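Side-chain contacts in soluble secreted antigen MPT53 (Mycobacterium tuberculosis, PDB 1LU4), which probably catalyses the oxidation of reduced, unfolded secreted proteins to form disulfide bonds, as a member of the thioredoxin family: residues A[20-25]-A[57-62]; A[102-107]-A[112-117]. All coordinates share one frame; numbering follows the deposited sequence. Where two conformers were deposited one is given.

Interaction 1: A[20-25]-A[57-62]; sequences ASLQGK and TFVGIA
Lys25 NZ is gripped by a water shared with Thr57 and, weakly, by Ser21 O. Lys25 NZ donates to that water at 2.8 Å, and the water in turn donates to Thr57 OG1, also at 2.8 Å. A second, weak bond of 3.1 Å links Lys25 NZ back to the 3-10 segment at Ser21 O. The lysine chain gets there by a bend about the CG-CD bond (chi3 97°), and at that bend Lys25 CD passes 3.6 Å from Thr57 OG1. No direct hydrogen bond joins the two segments. The water therefore carries the polar half of the contact, where Lys25 and Thr57 are both partly exposed.

Residues 20-25 belong to the connection between strand 16-18 and strand 27-32 of this thioredoxin-like fold: a 3-10 turn ending at Leu22 runs into a type II beta turn from Leu22 to Lys25, with Gly24 at positive phi. This connection lies across the start of strand 57-62, whose backbone pairs with Pro26, Val28 and Trp30 alongside.

The apolar half belongs to Leu22, which is buried. Leu22 CD2 meets two methyls of the strand, Thr57 CG2 at 3.7 Å and Val59 CG2 at 3.9 Å, while CD1 touches Val59 CG2 as well. Thr57 thus splits its branches: with CG2 anti to the backbone N and OG1 beside it (chi1 -57°), the methyl turns to the leucine and the hydroxyl to the water. Phe58 leaves the strand on its other side, and its side chain touches Leu46, Val49 and Ala50 of helix 37-52. Leu22 also packs on Leu5 and Leu29, and Val59 on Leu84 of strand 82-85.

Interaction 2: A[102-107]-A[112-117]; sequences AFVFYR and STFVNN
Phe105, with CG beside its own backbone N (chi1 -69°), carries its ring toward Val115, whose CG2 also lies beside its N (chi1 177° for CG1). Both belong to the beta hairpin of strands 102-106 and 112-115, the antiparallel edge of the central thioredoxin-like sheet. Two hydrogen-bonded pairs, Phe103 with Val115 and Phe105 with Thr113, alternate with the non-hydrogen-bonded pairs Val104 with Phe114 and Tyr106 with Ser112. Phe105 N donates to Thr113 O at 2.8 Å, almost straight at 174°, whereas the return bond from Thr113 N to Phe105 O is 3.1 Å long and tilted from the carbonyl plane. A water bridges Phe105 O and Thr113 OG1, giving that carbonyl a second partner.

On the face shared by Phe103, Phe105 and Val115, Val115 CG2 sits at the edge of the Phe105 ring, 4.0 Å from Phe105 CE2. Leu127 and Arg130 of helix 124-133 lie against this side. On the other face, in one of two deposited conformers, the Phe114 ring leans over the partner strand, its edge meeting Val104 CG2 and its CE1 3.5 Å from Ala102 CB. Tyr106 OH is hydrogen-bonded to Tyr95 OH and Ala1 N, while over one face of the Tyr106 ring Ser112 CB makes a CH-pi contact, 4.1 Å from the centroid.

How the interactions relate
Interaction 1 comes first along the chain and closes before interaction 2 opens; their centres lie 12 Å apart, and the nearest atoms, about 4 Å apart, do not touch. Both reach the same mixed five-stranded sheet, in which strand 27-32 runs between strands 57-62 and 102-106 and pairs with each. Interaction 1 therefore sets a connecting loop against one inner strand, whereas interaction 2 joins the last two strands and finishes the sheet at 112-115. Helix 37-52 receives Phe58 from one strand and Phe103 from the other; it starts just after Cys36 and holds Cys39 in its first turn, the CxxC pair predicted to be redox-active and present here as free thiols.

Interaction 1: A[20-25]-A[57-62]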
ATOM      1  N   ALA A  20      11.993   2.401   7.111  1.00 16.65           N
ATOM      2  CA  ALA A  20      12.874   1.437   7.769  1.00 17.99           C
ATOM      3  C   ALA A  20      12.104   0.794   8.925  1.00 16.94           C
ATOM      4  O   ALA A  20      12.489  -0.306   9.323  1.00 17.69           O
ATOM      5  CB  ALA A  20      14.135   2.129   8.242  1.00 26.32           C
ATOM      6  N   SER A  21      11.077   1.472   9.438  1.00 16.09           N
ATOM      7  CA  SER A  21      10.292   0.867  10.530  1.00 16.25           C
ATOM      8  C   SER A  21       9.585  -0.397  10.102  1.00 15.13           C
ATOM      9  O   SER A  21       9.167  -1.127  10.992  1.00 16.02           O
ATOM     10  CB  SER A  21       9.276   1.902  11.058  1.00 17.52           C
ATOM     11  OG  SER A  21       8.240   2.147  10.114  1.00 15.37           O
ATOM     12  N   LEU A  22       9.479  -0.659   8.793  1.00 14.09           N
ATOM     13  CA  LEU A  22       8.810  -1.840   8.311  1.00 14.27           C
ATOM     14  C   LEU A  22       9.741  -3.022   8.315  1.00 13.79           C
ATOM     15  O   LEU A  22       9.294  -4.173   8.173  1.00 14.73           O
ATOM     16  CB  LEU A  22       8.275  -1.598   6.883  1.00 14.36           C
ATOM     17  CG  LEU A  22       7.168  -0.516   6.817  1.00 12.64           C
ATOM     18  CD1 LEU A  22       6.897  -0.199   5.365  1.00 14.96           C
ATOM     19  CD2 LEU A  22       5.907  -0.943   7.546  1.00 12.63           C
ATOM     20  N   GLN A  23      11.048  -2.786   8.415  1.00 14.55           N
ATOM     21  CA  GLN A  23      11.955  -3.946   8.347  1.00 18.88           C
ATOM     22  C   GLN A  23      11.715  -4.893   9.511  1.00 16.74           C
ATOM     23  O   GLN A  23      11.493  -4.543  10.700  1.00 20.50           O
ATOM     24  CB  GLN A  23      13.393  -3.402   8.262  1.00 19.52           C
ATOM     25  CG  GLN A  23      13.639  -2.658   6.961  1.00 23.46           C
ATOM     26  CD  GLN A  23      15.012  -2.039   6.825  1.00 34.61           C
ATOM     27  OE1 GLN A  23      15.594  -2.022   5.721  1.00 39.66           O
ATOM     28  NE2 GLN A  23      15.551  -1.526   7.935  1.00 35.90           N
ATOM     29  N   GLY A  24      11.732  -6.202   9.217  1.00 15.93           N
ATOM     30  CA  GLY A  24      11.686  -7.272  10.187  1.00 17.39           C
ATOM     31  C   GLY A  24      10.289  -7.601  10.664  1.00 16.53           C
ATOM     32  O   GLY A  24      10.182  -8.295  11.683  1.00 19.20           O
ATOM     33  N   LYS A  25       9.267  -7.124   9.951  1.00 15.30           N
ATOM     34  CA  LYS A  25       7.917  -7.536  10.358  1.00 14.72           C
ATOM     35  C   LYS A  25       7.120  -7.748   9.065  1.00 13.31           C
ATOM     36  O   LYS A  25       7.447  -7.290   7.961  1.00 14.53           O
ATOM     37  CB  LYS A  25       7.336  -6.534  11.347  1.00 22.31           C
ATOM     38  CG  LYS A  25       7.221  -5.179  10.731  1.00 30.13           C
ATOM     39  CD  LYS A  25       6.427  -4.173  11.538  1.00 30.01           C
ATOM     40  CE  LYS A  25       7.279  -3.267  12.385  1.00 29.75           C
ATOM     41  NZ  LYS A  25       6.598  -1.963  12.577  1.00 26.82           N
ATOM     42  N   THR A  57       1.549  -4.982   8.980  1.00  8.98           N
ATOM     43  CA  THR A  57       1.504  -3.533   8.844  1.00  9.82           C
ATOM     44  C   THR A  57       1.281  -3.138   7.369  1.00  8.51           C
ATOM     45  O   THR A  57       2.065  -3.503   6.517  1.00  9.75           O
ATOM     46  CB  THR A  57       2.825  -2.933   9.346  1.00 10.54           C
ATOM     47  OG1 THR A  57       3.013  -3.370  10.719  1.00 11.86           O
ATOM     48  CG2 THR A  57       2.769  -1.418   9.352  1.00 11.58           C
ATOM     49  N   PHE A  58       0.176  -2.475   7.142  1.00  8.49           N
ATOM     50  CA  PHE A  58      -0.198  -2.063   5.788  1.00  8.72           C
ATOM     51  C   PHE A  58       0.196  -0.608   5.592  1.00  8.66           C
ATOM     52  O   PHE A  58      -0.063   0.243   6.443  1.00  9.54           O
ATOM     53  CB  PHE A  58      -1.733  -2.163   5.590  1.00  9.07           C
ATOM     54  CG  PHE A  58      -2.227  -3.594   5.439  1.00  9.84           C
ATOM     55  CD1 PHE A  58      -2.214  -4.458   6.540  1.00 10.91           C
ATOM     56  CD2 PHE A  58      -2.692  -4.044   4.213  1.00 12.20           C
ATOM     57  CE1 PHE A  58      -2.674  -5.765   6.389  1.00 11.93           C
ATOM     58  CE2 PHE A  58      -3.168  -5.348   4.049  1.00 15.54           C
ATOM     59  CZ  PHE A  58      -3.142  -6.163   5.157  1.00 13.65           C
ATOM     60  N   VAL A  59       0.786  -0.318   4.417  1.00  8.62           N
ATOM     61  CA  VAL A  59       1.123   1.039   4.040  1.00  8.17           C
ATOM     62  C   VAL A  59       0.676   1.232   2.621  1.00  7.46           C
ATOM     63  O   VAL A  59       1.131   0.575   1.700  1.00  8.85           O
ATOM     64  CB  VAL A  59       2.621   1.305   4.181  1.00  8.80           C
ATOM     65  CG1 VAL A  59       2.973   2.741   3.782  1.00 10.24           C
ATOM     66  CG2 VAL A  59       3.079   1.004   5.610  1.00 10.77           C
ATOM     67  N   GLY A  60      -0.235   2.204   2.463  1.00  7.86           N
ATOM     68  CA  GLY A  60      -0.635   2.628   1.107  1.00  7.96           C
ATOM     69  C   GLY A  60       0.315   3.720   0.629  1.00  7.81           C
ATOM     70  O   GLY A  60       0.795   4.529   1.431  1.00  8.57           O
ATOM     71  N   ILE A  61       0.558   3.770  -0.672  1.00  7.87           N
ATOM     72  CA  ILE A  61       1.488   4.731  -1.239  1.00  7.91           C
ATOM     73  C   ILE A  61       0.773   5.302  -2.474  1.00  7.48           C
ATOM     74  O   ILE A  61       0.564   4.592  -3.471  1.00  8.89           O
ATOM     75  CB  ILE A  61       2.853   4.109  -1.594  1.00  9.89           C
ATOM     76  CG1 ILE A  61       3.453   3.396  -0.361  1.00 11.66           C
ATOM     77  CG2 ILE A  61       3.765   5.181  -2.142  1.00 13.42           C
ATOM     78  CD1 ILE A  61       4.713   2.625  -0.541  1.00 21.34           C
ATOM     79  N   ALA A  62       0.365   6.565  -2.373  1.00  7.78           N
ATOM     80  CA  ALA A  62      -0.459   7.169  -3.435  1.00  8.28           C
ATOM     81  C   ALA A  62       0.390   8.167  -4.203  1.00  8.58           C
ATOM     82  O   ALA A  62       1.301   8.826  -3.676  1.00  8.93           O
ATOM     83  CB  ALA A  62      -1.641   7.919  -2.797  1.00 10.04           C
TER
HETATM   84  O   HOH W   1       3.878  -2.240  13.081  1.00 17.93           O

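Interaction 2: A[102-107]-A[112-117]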
ATOM      1  N   ALA A 102      -0.775  -1.917  -7.228  1.00 14.03           N
ATOM      2  CA  ALA A 102       0.285  -2.917  -7.095  1.00 13.52           C
ATOM      3  C   ALA A 102       0.438  -3.219  -5.617  1.00 10.19           C
ATOM      4  O   ALA A 102       0.293  -2.337  -4.796  1.00  9.17           O
ATOM      5  CB  ALA A 102       1.623  -2.453  -7.637  1.00 19.24           C
ATOM      6  N   PHE A 103       0.741  -4.473  -5.302  1.00 10.81           N
ATOM      7  CA  PHE A 103       1.003  -4.937  -3.953  1.00  9.48           C
ATOM      8  C   PHE A 103       2.423  -5.478  -3.826  1.00  9.85           C
ATOM      9  O   PHE A 103       2.861  -6.194  -4.733  1.00 11.16           O
ATOM     10  CB  PHE A 103       0.064  -6.067  -3.584  1.00 10.28           C
ATOM     11  CG  PHE A 103      -1.406  -5.760  -3.500  1.00 12.10           C
ATOM     12  CD1 PHE A 103      -2.167  -5.751  -4.680  1.00 17.11           C
ATOM     13  CD2 PHE A 103      -1.989  -5.523  -2.287  1.00 12.82           C
ATOM     14  CE1 PHE A 103      -3.520  -5.513  -4.597  1.00 20.14           C
ATOM     15  CE2 PHE A 103      -3.360  -5.279  -2.198  1.00 15.23           C
ATOM     16  CZ  PHE A 103      -4.082  -5.283  -3.360  1.00 17.88           C
ATOM     17  N   VAL A 104       3.041  -5.203  -2.691  1.00  9.38           N
ATOM     18  CA  VAL A 104       4.244  -5.902  -2.272  1.00 10.45           C
ATOM     19  C   VAL A 104       3.939  -6.525  -0.935  1.00  9.30           C
ATOM     20  O   VAL A 104       3.656  -5.837   0.023  1.00 10.10           O
ATOM     21  CB  VAL A 104       5.475  -5.003  -2.220  1.00 11.26           C
ATOM     22  CG1 VAL A 104       6.703  -5.812  -1.861  1.00 14.23           C
ATOM     23  CG2 VAL A 104       5.738  -4.218  -3.549  1.00 13.30           C
ATOM     24  N   PHE A 105       4.075  -7.868  -0.874  1.00 10.18           N
ATOM     25  CA  PHE A 105       3.777  -8.646   0.321  1.00 10.74           C
ATOM     26  C   PHE A 105       5.093  -9.038   0.970  1.00 10.41           C
ATOM     27  O   PHE A 105       5.826  -9.887   0.394  1.00 12.45           O
ATOM     28  CB  PHE A 105       2.977  -9.879  -0.092  1.00 11.31           C
ATOM     29  CG  PHE A 105       1.586  -9.572  -0.573  1.00 11.08           C
ATOM     30  CD1 PHE A 105       0.554  -9.334   0.309  1.00 11.86           C
ATOM     31  CD2 PHE A 105       1.352  -9.497  -1.954  1.00 11.36           C
ATOM     32  CE1 PHE A 105      -0.696  -9.026  -0.130  1.00 12.46           C
ATOM     33  CE2 PHE A 105       0.081  -9.196  -2.424  1.00 12.83           C
ATOM     34  CZ  PHE A 105      -0.928  -8.962  -1.503  1.00 12.53           C
ATOM     35  N   TYR A 106       5.439  -8.461   2.111  1.00 11.14           N
ATOM     36  CA  TYR A 106       6.708  -8.732   2.791  1.00 11.30           C
ATOM     37  C   TYR A 106       6.520  -9.655   3.980  1.00 11.12           C
ATOM     38  O   TYR A 106       5.656  -9.473   4.829  1.00 10.48           O
ATOM     39  CB  TYR A 106       7.218  -7.464   3.395  1.00 11.67           C
ATOM     40  CG  TYR A 106       8.019  -6.534   2.483  1.00 13.14           C
ATOM     41  CD1 TYR A 106       9.309  -6.874   2.147  1.00 15.87           C
ATOM     42  CD2 TYR A 106       7.471  -5.389   1.988  1.00 15.52           C
ATOM     43  CE1 TYR A 106      10.039  -6.057   1.335  1.00 19.03           C
ATOM     44  CE2 TYR A 106       8.225  -4.535   1.169  1.00 16.64           C
ATOM     45  CZ  TYR A 106       9.500  -4.886   0.847  1.00 19.31           C
ATOM     46  OH  TYR A 106      10.238  -4.050   0.036  1.00 26.37           O
ATOM     47  N   ARG A 107       7.378 -10.671   4.004  1.00 12.71           N
ATOM     48  CA  ARG A 107       7.574 -11.458   5.202  1.00 14.45           C
ATOM     49  C   ARG A 107       8.548 -10.733   6.135  1.00 14.13           C
ATOM     50  O   ARG A 107       9.307  -9.861   5.713  1.00 16.20           O
ATOM     51  CB  ARG A 107       8.153 -12.844   4.885  1.00 15.48           C
ATOM     52  CG  ARG A 107       7.163 -13.688   4.055  1.00 20.96           C
ATOM     53  CD  ARG A 107       7.803 -15.081   3.912  1.00 26.89           C
ATOM     54  NE  ARG A 107       7.879 -15.793   5.177  1.00 32.24           N
ATOM     55  CZ  ARG A 107       6.913 -16.583   5.641  1.00 32.52           C
ATOM     56  NH1 ARG A 107       5.801 -16.748   4.924  1.00 44.51           N
ATOM     57  NH2 ARG A 107       7.082 -17.188   6.803  1.00 54.92           N
ATOM     58  N   SER A 112       9.879 -10.944  -0.335  1.00 19.02           N
ATOM     59  CA  SER A 112       8.613 -10.366  -0.783  1.00 15.52           C
ATOM     60  C   SER A 112       8.138 -11.022  -2.081  1.00 16.63           C
ATOM     61  O   SER A 112       8.864 -11.674  -2.811  1.00 21.56           O
ATOM     62  CB  SER A 112       8.756  -8.855  -0.920  1.00 17.53           C
ATOM     63  OG  SER A 112       9.669  -8.453  -1.891  1.00 21.03           O
ATOM     64  N   THR A 113       6.874 -10.802  -2.341  1.00 14.15           N
ATOM     65  CA  THR A 113       6.202 -11.139  -3.570  1.00 15.35           C
ATOM     66  C   THR A 113       5.375  -9.960  -4.002  1.00 12.72           C
ATOM     67  O   THR A 113       4.796  -9.270  -3.183  1.00 17.54           O
ATOM     68  CB  THR A 113       5.305 -12.354  -3.412  1.00 17.73           C
ATOM     69  OG1 THR A 113       4.446 -12.134  -2.311  1.00 31.28           O
ATOM     70  CG2 THR A 113       6.146 -13.529  -2.984  1.00 22.39           C
ATOM     71  N   PHE A 114       5.321  -9.719  -5.285  1.00 10.54           N
ATOM     72  CA  PHE A 114       4.539  -8.629  -5.831  1.00 11.27           C
ATOM     73  C   PHE A 114       3.390  -9.111  -6.673  1.00 10.64           C
ATOM     74  O   PHE A 114       3.451 -10.190  -7.310  1.00 11.25           O
ATOM     75  CB  PHE A 114       5.546  -8.122  -6.942  0.55 11.26           C
ATOM     76  CG  PHE A 114       4.978  -7.014  -7.787  0.55 12.31           C
ATOM     77  CD1 PHE A 114       4.854  -5.711  -7.302  0.55 12.99           C
ATOM     78  CD2 PHE A 114       4.519  -7.204  -9.079  0.55 16.42           C
ATOM     79  CE1 PHE A 114       4.314  -4.717  -8.085  0.55 15.27           C
ATOM     80  CE2 PHE A 114       3.988  -6.211  -9.870  0.55 16.27           C
ATOM     81  CZ  PHE A 114       3.861  -4.914  -9.376  0.55 16.67           C
ATOM     82  N   VAL A 115       2.312  -8.299  -6.715  1.00 11.53           N
ATOM     83  CA  VAL A 115       1.222  -8.500  -7.619  1.00 14.55           C
ATOM     84  C   VAL A 115       1.045  -7.135  -8.311  1.00 19.44           C
ATOM     85  O   VAL A 115       0.863  -6.133  -7.621  1.00 26.54           O
ATOM     86  CB  VAL A 115      -0.049  -8.995  -6.913  1.00 18.45           C
ATOM     87  CG1 VAL A 115      -1.216  -9.133  -7.848  1.00 30.12           C
ATOM     88  CG2 VAL A 115       0.293 -10.325  -6.207  1.00 18.39           C
ATOM     89  N   ASN A 116       1.094  -6.982  -9.620  1.00 17.32           N
ATOM     90  CA  ASN A 116       0.933  -5.702 -10.386  1.00 14.88           C
ATOM     91  C   ASN A 116       0.191  -6.039 -11.654  1.00 16.23           C
ATOM     92  O   ASN A 116       0.747  -6.004 -12.743  1.00 19.20           O
ATOM     93  CB  ASN A 116       2.280  -5.011 -10.670  1.00 20.54           C
ATOM     94  CG  ASN A 116       2.117  -3.656 -11.372  1.00 21.89           C
ATOM     95  OD1 ASN A 116       1.088  -2.977 -11.230  1.00 26.42           O
ATOM     96  ND2 ASN A 116       3.155  -3.273 -12.128  1.00 21.04           N
ATOM     97  N   ASN A 117      -1.080  -6.373 -11.516  1.00 21.59           N
ATOM     98  CA  ASN A 117      -1.951  -6.771 -12.599  1.00 17.22           C
ATOM     99  C   ASN A 117      -2.875  -5.713 -13.098  1.00 20.87           C
ATOM    100  O   ASN A 117      -3.764  -5.279 -12.352  1.00 21.66           O
ATOM    101  CB  ASN A 117      -2.738  -7.878 -11.865  1.00 20.84           C
ATOM    102  CG  ASN A 117      -3.731  -8.399 -12.863  1.00 20.47           C
ATOM    103  OD1 ASN A 117      -3.811  -8.160 -14.062  1.00 24.82           O
ATOM    104  ND2 ASN A 117      -4.568  -9.315 -12.395  1.00 24.72           N
TER
HETATM  105  O   HOH W   2       5.891 -12.694   0.234  1.00 17.49           O